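Local coordinates for type-2Aa cytolytic delta-endotoxin (Bacillus thuringiensis serovar kyushuensis, PDB 1CBY), which kills the larvae of dipteran insects by making pores in the epithelial cell membrane of the midgut, at residues Asn89-Lys94 / Thr221-Leu226; Trp154-Ser159 / Ser166-Ile171; Leu60-Gln65 / Phe237-Tyr242. All blocks are in the same frame, centred on the assembly; numbering follows the deposited sequence.

Interaction 1: residues Asn89-Lys94 / Thr221-Leu226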
loop_
_atom_site.group_PDB
_atom_site.type_symbol
_atom_site.label_atom_id
_atom_site.label_comp_id
_atom_site.label_asym_id
_atom_site.label_seq_id
_atom_site.Cartn_x
_atom_site.Cartn_y
_atom_site.Cartn_z
ATOM N N ASN A 89 -17.651 23.189 -6.011
ATOM C CA ASN A 89 -17.509 23.384 -4.561
ATOM C C ASN A 89 -16.121 23.075 -4.017
ATOM O O ASN A 89 -15.976 22.356 -3.026
ATOM C CB ASN A 89 -18.556 22.556 -3.805
ATOM C CG ASN A 89 -19.945 22.700 -4.392
ATOM O OD1 ASN A 89 -20.352 23.789 -4.798
ATOM N ND2 ASN A 89 -20.668 21.592 -4.475
ATOM N N SER A 90 -15.105 23.666 -4.633
ATOM C CA SER A 90 -13.730 23.440 -4.221
ATOM C C SER A 90 -12.902 24.708 -4.367
ATOM O O SER A 90 -13.411 25.738 -4.805
ATOM C CB SER A 90 -13.119 22.314 -5.065
ATOM O OG SER A 90 -13.251 22.573 -6.453
ATOM N N ALA A 91 -11.627 24.627 -4.001
ATOM C CA ALA A 91 -10.716 25.757 -4.098
ATOM C C ALA A 91 -9.280 25.251 -4.140
ATOM O O ALA A 91 -8.925 24.315 -3.418
ATOM C CB ALA A 91 -10.908 26.691 -2.910
ATOM N N ILE A 92 -8.469 25.852 -5.007
ATOM C CA ILE A 92 -7.066 25.472 -5.154
ATOM C C ILE A 92 -6.242 26.168 -4.082
ATOM O O ILE A 92 -6.091 27.389 -4.098
ATOM C CB ILE A 92 -6.521 25.859 -6.545
ATOM C CG1 ILE A 92 -7.331 25.162 -7.637
ATOM C CG2 ILE A 92 -5.057 25.489 -6.659
ATOM C CD1 ILE A 92 -6.890 25.512 -9.032
ATOM N N VAL A 93 -5.724 25.381 -3.147
ATOM C CA VAL A 93 -4.925 25.900 -2.042
ATOM C C VAL A 93 -3.545 26.399 -2.450
ATOM O O VAL A 93 -3.222 27.567 -2.248
ATOM C CB VAL A 93 -4.780 24.844 -0.924
ATOM C CG1 VAL A 93 -3.806 25.313 0.133
ATOM C CG2 VAL A 93 -6.129 24.570 -0.299
ATOM N N LYS A 94 -2.737 25.523 -3.033
ATOM C CA LYS A 94 -1.381 25.885 -3.429
ATOM C C LYS A 94 -0.967 25.009 -4.603
ATOM O O LYS A 94 -1.410 23.866 -4.705
ATOM C CB LYS A 94 -0.442 25.651 -2.235
ATOM C CG LYS A 94 0.834 26.484 -2.206
ATOM C CD LYS A 94 1.981 25.822 -2.960
ATOM C CE LYS A 94 3.251 26.661 -2.871
ATOM N NZ LYS A 94 4.417 26.019 -3.538
ATOM N N THR A 221 -2.787 21.387 -4.532
ATOM C CA THR A 221 -3.690 20.903 -3.499
ATOM C C THR A 221 -5.038 21.569 -3.689
ATOM O O THR A 221 -5.132 22.792 -3.800
ATOM C CB THR A 221 -3.163 21.210 -2.095
ATOM O OG1 THR A 221 -1.789 20.811 -2.007
ATOM C CG2 THR A 221 -3.974 20.450 -1.061
ATOM N N LEU A 222 -6.078 20.752 -3.750
ATOM C CA LEU A 222 -7.430 21.243 -3.939
ATOM C C LEU A 222 -8.318 20.761 -2.798
ATOM O O LEU A 222 -8.235 19.602 -2.387
ATOM C CB LEU A 222 -7.974 20.729 -5.274
ATOM C CG LEU A 222 -9.417 21.092 -5.613
ATOM C CD1 LEU A 222 -9.472 21.738 -6.986
ATOM C CD2 LEU A 222 -10.296 19.853 -5.547
ATOM N N VAL A 223 -9.110 21.666 -2.239
ATOM C CA VAL A 223 -10.024 21.296 -1.171
ATOM C C VAL A 223 -11.439 21.403 -1.726
ATOM O O VAL A 223 -11.742 22.322 -2.488
ATOM C CB VAL A 223 -9.878 22.196 0.087
ATOM C CG1 VAL A 223 -8.512 21.986 0.731
ATOM C CG2 VAL A 223 -10.107 23.664 -0.263
ATOM N N GLN A 224 -12.278 20.427 -1.401
ATOM C CA GLN A 224 -13.664 20.414 -1.853
ATOM C C GLN A 224 -14.568 20.141 -0.660
ATOM O O GLN A 224 -14.231 19.334 0.208
ATOM C CB GLN A 224 -13.877 19.333 -2.906
ATOM C CG GLN A 224 -15.323 19.193 -3.338
ATOM C CD GLN A 224 -15.532 18.034 -4.280
ATOM O OE1 GLN A 224 -15.158 16.899 -3.975
ATOM N NE2 GLN A 224 -16.120 18.308 -5.436
ATOM N N ALA A 225 -15.711 20.815 -0.616
ATOM C CA ALA A 225 -16.656 20.648 0.478
ATOM C C ALA A 225 -16.996 19.174 0.639
ATOM O O ALA A 225 -17.210 18.468 -0.348
ATOM C CB ALA A 225 -17.912 21.455 0.210
ATOM N N LEU A 226 -17.006 18.711 1.882
ATOM C CA LEU A 226 -17.301 17.321 2.184
ATOM C C LEU A 226 -18.664 16.889 1.652
ATOM O O LEU A 226 -19.663 17.595 1.812
ATOM C CB LEU A 226 -17.209 17.092 3.690
ATOM C CG LEU A 226 -16.172 16.071 4.154
ATOM C CD1 LEU A 226 -14.858 16.273 3.423
ATOM C CD2 LEU A 226 -15.991 16.184 5.660
#
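Strand 90-94 runs antiparallel to strand 221-225, and the side chains of each pair leave the ladder on the same face. On one face lie Ser90, Ile92, Leu222 and Gln224. Leu222 has CG anti to the backbone N (chi1 177°). Both of its methyls border Ser90; CD2 lies 3.8 Å from Ser90 CB, and CD1 also reaches CG1 of Ile92 at 4.1 Å. The Ile92 side chain crosses that of Leu222 obliquely. Ser90 OG sits in the crowded position between its own N and carbonyl carbon (chi1 54°). Gln224 is extended and lays its CB beside Ser90 CB. Leu60 of helix 54-63 and Ala84 of helix 77-84 cover this face.

Val223 and Ala91 belong to the other face. CG1 of Val223 meets CG2 of Val93 at 3.7 Å, the two side chains crossing at about a right angle. CG2 of Val223 lies 4.1 Å from Ala91 CB.

The hydrogen bonds between the two strands are all backbone to backbone. Val223 N gives a nearly straight bond to Ala91 O (2.9 Å, 171°). Ala225 N meets Asn89 O almost along the C=O axis, and Val93 N reaches Thr221 O at 2.7 Å. The polar side chains bond outside the pair: Ser90 OG to Ile87 O, Thr221 OG1 to Val121 O, Gln224 OE1 to Gln56 and NE2 to Pro88 O. Leu222 and Gln224 also bond to strand 183-195 through their backbones, so strand 221-225 is an inner strand here. Ser90-Ile92 with Leu222-Gln224 keep the alternating register of an antiparallel ladder, disturbed at Val93, in the helix-covered sheet of the Cyt toxin fold.

Interaction 2: residues Trp154-Ser159 / Ser166-Ile171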
loop_
_atom_site.group_PDB
_atom_site.type_symbol
_atom_site.label_atom_id
_atom_site.label_comp_id
_atom_site.label_asym_id
_atom_site.label_seq_id
_atom_site.Cartn_x
_atom_site.Cartn_y
_atom_site.Cartn_z
ATOM N N TRP A 154 1.551 3.598 -13.050
ATOM C CA TRP A 154 1.993 4.875 -12.488
ATOM C C TRP A 154 3.427 5.269 -12.815
ATOM O O TRP A 154 3.854 6.377 -12.486
ATOM C CB TRP A 154 1.750 4.930 -10.974
ATOM C CG TRP A 154 2.458 3.882 -10.182
ATOM C CD1 TRP A 154 3.746 3.919 -9.745
ATOM C CD2 TRP A 154 1.911 2.643 -9.717
ATOM N NE1 TRP A 154 4.038 2.779 -9.036
ATOM C CE2 TRP A 154 2.929 1.980 -9.003
ATOM C CE3 TRP A 154 0.657 2.033 -9.831
ATOM C CZ2 TRP A 154 2.734 0.736 -8.406
ATOM C CZ3 TRP A 154 0.461 0.797 -9.236
ATOM C CH2 TRP A 154 1.498 0.160 -8.533
ATOM N N ILE A 155 4.173 4.371 -13.453
ATOM C CA ILE A 155 5.551 4.681 -13.819
ATOM C C ILE A 155 5.819 4.484 -15.310
ATOM O O ILE A 155 5.558 3.420 -15.864
ATOM C CB ILE A 155 6.576 3.892 -12.964
ATOM C CG1 ILE A 155 7.999 4.244 -13.403
ATOM C CG2 ILE A 155 6.303 2.394 -13.033
ATOM C CD1 ILE A 155 9.066 3.711 -12.486
ATOM N N PHE A 156 6.327 5.532 -15.952
ATOM C CA PHE A 156 6.636 5.505 -17.377
ATOM C C PHE A 156 8.096 5.867 -17.609
ATOM O O PHE A 156 8.499 7.010 -17.386
ATOM C CB PHE A 156 5.745 6.500 -18.127
ATOM C CG PHE A 156 6.018 6.569 -19.606
ATOM C CD1 PHE A 156 5.699 5.502 -20.438
ATOM C CD2 PHE A 156 6.578 7.710 -20.168
ATOM C CE1 PHE A 156 5.931 5.572 -21.804
ATOM C CE2 PHE A 156 6.815 7.789 -21.535
ATOM C CZ PHE A 156 6.491 6.719 -22.353
ATOM N N TRP A 157 8.880 4.895 -18.066
ATOM C CA TRP A 157 10.296 5.116 -18.337
ATOM C C TRP A 157 10.481 5.783 -19.694
ATOM O O TRP A 157 9.557 5.832 -20.505
ATOM C CB TRP A 157 11.060 3.793 -18.331
ATOM C CG TRP A 157 10.835 2.942 -17.116
ATOM C CD1 TRP A 157 9.833 2.033 -16.929
ATOM C CD2 TRP A 157 11.667 2.868 -15.945
ATOM N NE1 TRP A 157 9.996 1.391 -15.728
ATOM C CE2 TRP A 157 11.109 1.882 -15.102
ATOM C CE3 TRP A 157 12.828 3.531 -15.533
ATOM C CZ2 TRP A 157 11.674 1.542 -13.869
ATOM C CZ3 TRP A 157 13.390 3.195 -14.307
ATOM C CH2 TRP A 157 12.810 2.206 -13.490
ATOM N N HIS A 158 11.682 6.302 -19.921
ATOM C CA HIS A 158 12.038 6.954 -21.173
ATOM C C HIS A 158 13.488 7.426 -21.120
ATOM O O HIS A 158 14.161 7.261 -20.101
ATOM C CB HIS A 158 11.095 8.120 -21.486
ATOM C CG HIS A 158 11.174 9.252 -20.511
ATOM N ND1 HIS A 158 12.094 10.260 -20.659
ATOM C CD2 HIS A 158 10.344 9.549 -19.480
ATOM C CE1 HIS A 158 11.804 11.148 -19.728
ATOM N NE2 HIS A 158 10.753 10.763 -18.991
ATOM N N SER A 159 13.979 7.947 -22.242
ATOM C CA SER A 159 15.351 8.439 -22.362
ATOM C C SER A 159 16.415 7.491 -21.804
ATOM O O SER A 159 17.537 7.909 -21.514
ATOM C CB SER A 159 15.471 9.811 -21.703
ATOM O OG SER A 159 14.510 10.702 -22.244
ATOM N N SER A 166 15.497 7.879 -17.081
ATOM C CA SER A 166 14.453 8.848 -16.782
ATOM C C SER A 166 13.114 8.148 -16.672
ATOM O O SER A 166 12.938 7.054 -17.211
ATOM C CB SER A 166 14.382 9.901 -17.883
ATOM O OG SER A 166 15.593 10.630 -17.959
ATOM N N TYR A 167 12.182 8.757 -15.948
ATOM C CA TYR A 167 10.854 8.180 -15.790
ATOM C C TYR A 167 9.847 9.137 -15.171
ATOM O O TYR A 167 10.212 10.153 -14.586
ATOM C CB TYR A 167 10.902 6.864 -14.991
ATOM C CG TYR A 167 11.509 6.949 -13.601
ATOM C CD1 TYR A 167 10.726 7.279 -12.493
ATOM C CD2 TYR A 167 12.859 6.659 -13.388
ATOM C CE1 TYR A 167 11.269 7.317 -11.213
ATOM C CE2 TYR A 167 13.413 6.692 -12.110
ATOM C CZ TYR A 167 12.611 7.022 -11.027
ATOM O OH TYR A 167 13.149 7.055 -9.759
ATOM N N TYR A 168 8.573 8.828 -15.364
ATOM C CA TYR A 168 7.493 9.622 -14.814
ATOM C C TYR A 168 6.885 8.786 -13.708
ATOM O O TYR A 168 6.782 7.565 -13.839
ATOM C CB TYR A 168 6.440 9.901 -15.882
ATOM C CG TYR A 168 6.934 10.760 -17.021
ATOM C CD1 TYR A 168 7.764 11.853 -16.788
ATOM C CD2 TYR A 168 6.552 10.495 -18.334
ATOM C CE1 TYR A 168 8.198 12.662 -17.830
ATOM C CE2 TYR A 168 6.982 11.298 -19.384
ATOM C CZ TYR A 168 7.801 12.379 -19.124
ATOM O OH TYR A 168 8.212 13.195 -20.153
ATOM N N TYR A 169 6.521 9.429 -12.605
ATOM C CA TYR A 169 5.911 8.724 -11.489
ATOM C C TYR A 169 4.736 9.562 -11.018
ATOM O O TYR A 169 4.912 10.704 -10.605
ATOM C CB TYR A 169 6.929 8.533 -10.376
ATOM C CG TYR A 169 6.590 7.409 -9.432
ATOM C CD1 TYR A 169 5.559 7.538 -8.502
ATOM C CD2 TYR A 169 7.311 6.217 -9.453
ATOM C CE1 TYR A 169 5.256 6.509 -7.612
ATOM C CE2 TYR A 169 7.014 5.182 -8.564
ATOM C CZ TYR A 169 5.987 5.340 -7.648
ATOM O OH TYR A 169 5.704 4.339 -6.758
ATOM N N ASN A 170 3.536 9.004 -11.117
ATOM C CA ASN A 170 2.325 9.715 -10.729
ATOM C C ASN A 170 1.767 9.166 -9.430
ATOM O O ASN A 170 1.587 7.952 -9.278
ATOM C CB ASN A 170 1.271 9.606 -11.826
ATOM C CG ASN A 170 1.796 10.025 -13.187
ATOM O OD1 ASN A 170 2.521 11.017 -13.309
ATOM N ND2 ASN A 170 1.438 9.267 -14.216
ATOM N N ILE A 171 1.458 10.081 -8.515
ATOM C CA ILE A 171 0.931 9.767 -7.189
ATOM C C ILE A 171 -0.274 10.671 -6.927
ATOM O O ILE A 171 -0.348 11.776 -7.465
ATOM C CB ILE A 171 1.992 10.075 -6.092
ATOM C CG1 ILE A 171 3.249 9.237 -6.305
ATOM C CG2 ILE A 171 1.429 9.807 -4.705
ATOM C CD1 ILE A 171 4.413 9.654 -5.431
#
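Chi1 of Phe156 (178°) puts CG anti to the backbone N, and chi1 of Tyr168 (-65°) puts CG anti to the carbonyl carbon. The two rings thus run side by side and meet rim to rim, with CD2 of Phe156 3.3 Å from CD2 of Tyr168. Neither ring covers the other. His158 takes the crowded position between its N and carbonyl carbon (chi1 65°). Its side chain crosses that of Tyr168 at about a right angle, with the rings oblique to each other. Its NE2 lies over one face of the phenol, toward the rim, 3.4 Å from Tyr168 CZ. Ser166 CB makes a CH-pi contact with a face of the imidazole, 3.7 Å from the ring centroid. ND1 of His158 is hydrogen-bonded to Ser159 OG, in the ring plane, which helps to set the ring's rotation.

The other face holds Ile155, Trp157, Tyr167 and Tyr169. Trp157 and Tyr167 lie side by side with oblique rings; CZ3 of Trp157 is 3.6 Å from CD2 of Tyr167. Ile155 CD1 sits over a face of the Trp157 indole and also touches Tyr167 CD1. Just before the strand, Trp154 lays CD1 over the Tyr169 ring, 3.4 Å from CZ. Gln149 OE1 accepts from Trp154 NE1 and is also hydrogen-bonded to Tyr169 OH. The Trp154 ring meets His30 of the second subunit.

Phe156 and Tyr168 exchange two backbone bonds, with Tyr168 N to Phe156 O at 2.7 Å. The bond from Ser166 N to His158 O is weak. Together these pairs form an antiparallel beta hairpin, with an aromatic cluster of Phe156, His158 and Tyr168 on one face.

Interaction 3: residues Leu60-Gln65 / Phe237-Tyr242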
loop_
_atom_site.group_PDB
_atom_site.type_symbol
_atom_site.label_atom_id
_atom_site.label_comp_id
_atom_site.label_asym_id
_atom_site.label_seq_id
_atom_site.Cartn_x
_atom_site.Cartn_y
_atom_site.Cartn_z
ATOM N N LEU A 60 -12.769 12.548 -7.300
ATOM C CA LEU A 60 -11.684 13.513 -7.448
ATOM C C LEU A 60 -10.459 12.866 -8.083
ATOM O O LEU A 60 -9.810 13.459 -8.948
ATOM C CB LEU A 60 -11.335 14.125 -6.087
ATOM C CG LEU A 60 -12.349 15.142 -5.548
ATOM C CD1 LEU A 60 -12.318 15.208 -4.030
ATOM C CD2 LEU A 60 -12.071 16.501 -6.159
ATOM N N ALA A 61 -10.166 11.636 -7.680
ATOM C CA ALA A 61 -9.029 10.910 -8.230
ATOM C C ALA A 61 -9.197 10.724 -9.744
ATOM O O ALA A 61 -8.323 11.110 -10.526
ATOM C CB ALA A 61 -8.889 9.559 -7.544
ATOM N N ASN A 62 -10.341 10.173 -10.150
ATOM C CA ASN A 62 -10.637 9.932 -11.561
ATOM C C ASN A 62 -10.607 11.194 -12.397
ATOM O O ASN A 62 -10.141 11.170 -13.537
ATOM C CB ASN A 62 -11.997 9.259 -11.736
ATOM C CG ASN A 62 -12.010 7.834 -11.240
ATOM O OD1 ASN A 62 -10.968 7.271 -10.883
ATOM N ND2 ASN A 62 -13.193 7.236 -11.208
ATOM N N ALA A 63 -11.112 12.292 -11.845
ATOM C CA ALA A 63 -11.137 13.559 -12.564
ATOM C C ALA A 63 -9.735 13.983 -12.962
ATOM O O ALA A 63 -9.528 14.525 -14.047
ATOM C CB ALA A 63 -11.791 14.638 -11.723
ATOM N N PHE A 64 -8.761 13.712 -12.103
ATOM C CA PHE A 64 -7.388 14.092 -12.408
ATOM C C PHE A 64 -6.636 13.141 -13.334
ATOM O O PHE A 64 -5.481 13.397 -13.686
ATOM C CB PHE A 64 -6.608 14.384 -11.130
ATOM C CG PHE A 64 -6.967 15.703 -10.508
ATOM C CD1 PHE A 64 -6.586 16.895 -11.117
ATOM C CD2 PHE A 64 -7.713 15.758 -9.336
ATOM C CE1 PHE A 64 -6.943 18.121 -10.573
ATOM C CE2 PHE A 64 -8.076 16.979 -8.782
ATOM C CZ PHE A 64 -7.691 18.162 -9.402
ATOM N N GLN A 65 -7.300 12.066 -13.755
ATOM C CA GLN A 65 -6.695 11.116 -14.685
ATOM C C GLN A 65 -6.469 11.872 -15.987
ATOM O O GLN A 65 -5.426 11.743 -16.622
ATOM C CB GLN A 65 -7.634 9.940 -14.954
ATOM C CG GLN A 65 -7.846 9.003 -13.780
ATOM C CD GLN A 65 -6.637 8.137 -13.477
ATOM O OE1 GLN A 65 -5.666 8.096 -14.238
ATOM N NE2 GLN A 65 -6.688 7.440 -12.355
ATOM N N PHE A 237 -17.275 1.784 -7.743
ATOM C CA PHE A 237 -16.175 1.421 -8.626
ATOM C C PHE A 237 -16.517 1.340 -10.114
ATOM O O PHE A 237 -15.643 1.078 -10.938
ATOM C CB PHE A 237 -15.501 0.141 -8.133
ATOM C CG PHE A 237 -14.774 0.315 -6.827
ATOM C CD1 PHE A 237 -15.436 0.145 -5.616
ATOM C CD2 PHE A 237 -13.434 0.690 -6.807
ATOM C CE1 PHE A 237 -14.776 0.351 -4.403
ATOM C CE2 PHE A 237 -12.768 0.898 -5.598
ATOM C CZ PHE A 237 -13.440 0.728 -4.397
ATOM N N ASN A 238 -17.779 1.567 -10.463
ATOM C CA ASN A 238 -18.201 1.546 -11.866
ATOM C C ASN A 238 -18.029 2.918 -12.503
ATOM O O ASN A 238 -18.120 3.059 -13.724
ATOM C CB ASN A 238 -19.667 1.125 -11.999
ATOM C CG ASN A 238 -19.855 -0.381 -12.034
ATOM O OD1 ASN A 238 -20.981 -0.865 -12.152
ATOM N ND2 ASN A 238 -18.763 -1.133 -11.938
ATOM N N VAL A 239 -17.822 3.933 -11.672
ATOM C CA VAL A 239 -17.647 5.299 -12.155
ATOM C C VAL A 239 -16.410 5.375 -13.049
ATOM O O VAL A 239 -15.368 4.803 -12.732
ATOM C CB VAL A 239 -17.517 6.300 -10.970
ATOM C CG1 VAL A 239 -17.292 7.716 -11.482
ATOM C CG2 VAL A 239 -18.768 6.250 -10.092
ATOM N N ASN A 240 -16.535 6.062 -14.177
ATOM C CA ASN A 240 -15.418 6.195 -15.107
ATOM C C ASN A 240 -14.775 7.563 -14.983
ATOM O O ASN A 240 -15.119 8.327 -14.088
ATOM C CB ASN A 240 -15.873 5.933 -16.548
ATOM C CG ASN A 240 -17.006 6.848 -17.003
ATOM O OD1 ASN A 240 -17.607 6.605 -18.042
ATOM N ND2 ASN A 240 -17.302 7.891 -16.237
ATOM N N ASN A 241 -13.870 7.893 -15.898
ATOM C CA ASN A 241 -13.194 9.183 -15.852
ATOM C C ASN A 241 -13.906 10.238 -16.691
ATOM O O ASN A 241 -13.263 11.129 -17.240
ATOM C CB ASN A 241 -11.750 9.046 -16.350
ATOM C CG ASN A 241 -11.011 7.883 -15.717
ATOM O OD1 ASN A 241 -10.108 7.316 -16.324
ATOM N ND2 ASN A 241 -11.388 7.519 -14.501
ATOM N N TYR A 242 -15.230 10.164 -16.776
ATOM C CA TYR A 242 -15.971 11.116 -17.596
ATOM C C TYR A 242 -17.159 11.732 -16.880
ATOM O O TYR A 242 -17.786 11.087 -16.040
ATOM C CB TYR A 242 -16.413 10.446 -18.906
ATOM C CG TYR A 242 -15.247 10.026 -19.781
ATOM C CD1 TYR A 242 -14.586 8.815 -19.569
ATOM C CD2 TYR A 242 -14.768 10.867 -20.783
ATOM C CE1 TYR A 242 -13.472 8.462 -20.323
ATOM C CE2 TYR A 242 -13.655 10.521 -21.547
ATOM C CZ TYR A 242 -13.013 9.322 -21.309
ATOM O OH TYR A 242 -11.899 8.992 -22.043
#
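Asn62 and Asn241 are the centre of this small contact. Their CA atoms are 5.1 Å apart, and the side chains cross at about a right angle, with amide planes 61° apart. The end of Asn241 packs against CB and CG of Asn62. Chi1 of Asn62 (-70°) sets CG anti to the carbonyl carbon and carries the amide toward the backbone of the 237-242 loop. Its ND2 stands 3.6 Å from Val239 O and 3.6 Å from Asn240 O and is hydrogen-bonded to neither. CG1 of Val239 lies 4.1 Å from the same ND2. CB and CG of Gln65 also pack on the Asn241 amide, whose plane is within 17° of that of Gln65. No hydrogen bond joins the two segments.

The polar ends are held from outside. OD1 of Asn62 is hydrogen-bonded to Lys29 NZ of the second subunit, while Gln65, bent at chi2, bonds through NE2 to Asp41 OD1 and through OE1 to Asn42 N. Asn241 N bonds to Asp39 OD2, and Phe237 O to OG of Ser38, the N-terminal processing stop of the protoxin, so the loop lies directly beside that site.

The contact therefore joins helix 54-63 and the residues just after it to the loop that follows helix 233-237. On the same helix, His59 touches Val239, Leu58 meets Phe237, and Leu60 packs against strands 183-195 and 210-225.

In the fold
Interactions 1 and 2 belong to one mixed sheet but lie on opposite sides of the chain's centre, with centres about 27 Å apart. Interaction 1 is a surface contact of mainly aliphatic side chains. Interaction 2 is more buried and largely aromatic. Both are zipped by backbone hydrogen bonds, whereas interaction 3, which is partly buried, has none across its segments and packs amide groups between helix 54-63 and a loop. Helix 54-63 links interactions 1 and 3: Leu60 CD2 packs 3.8 Å from Leu222 CD2. Interaction 2 does not touch the other two. Interactions 2 and 3 each reach the second subunit of the protoxin dimer; interaction 1 does not.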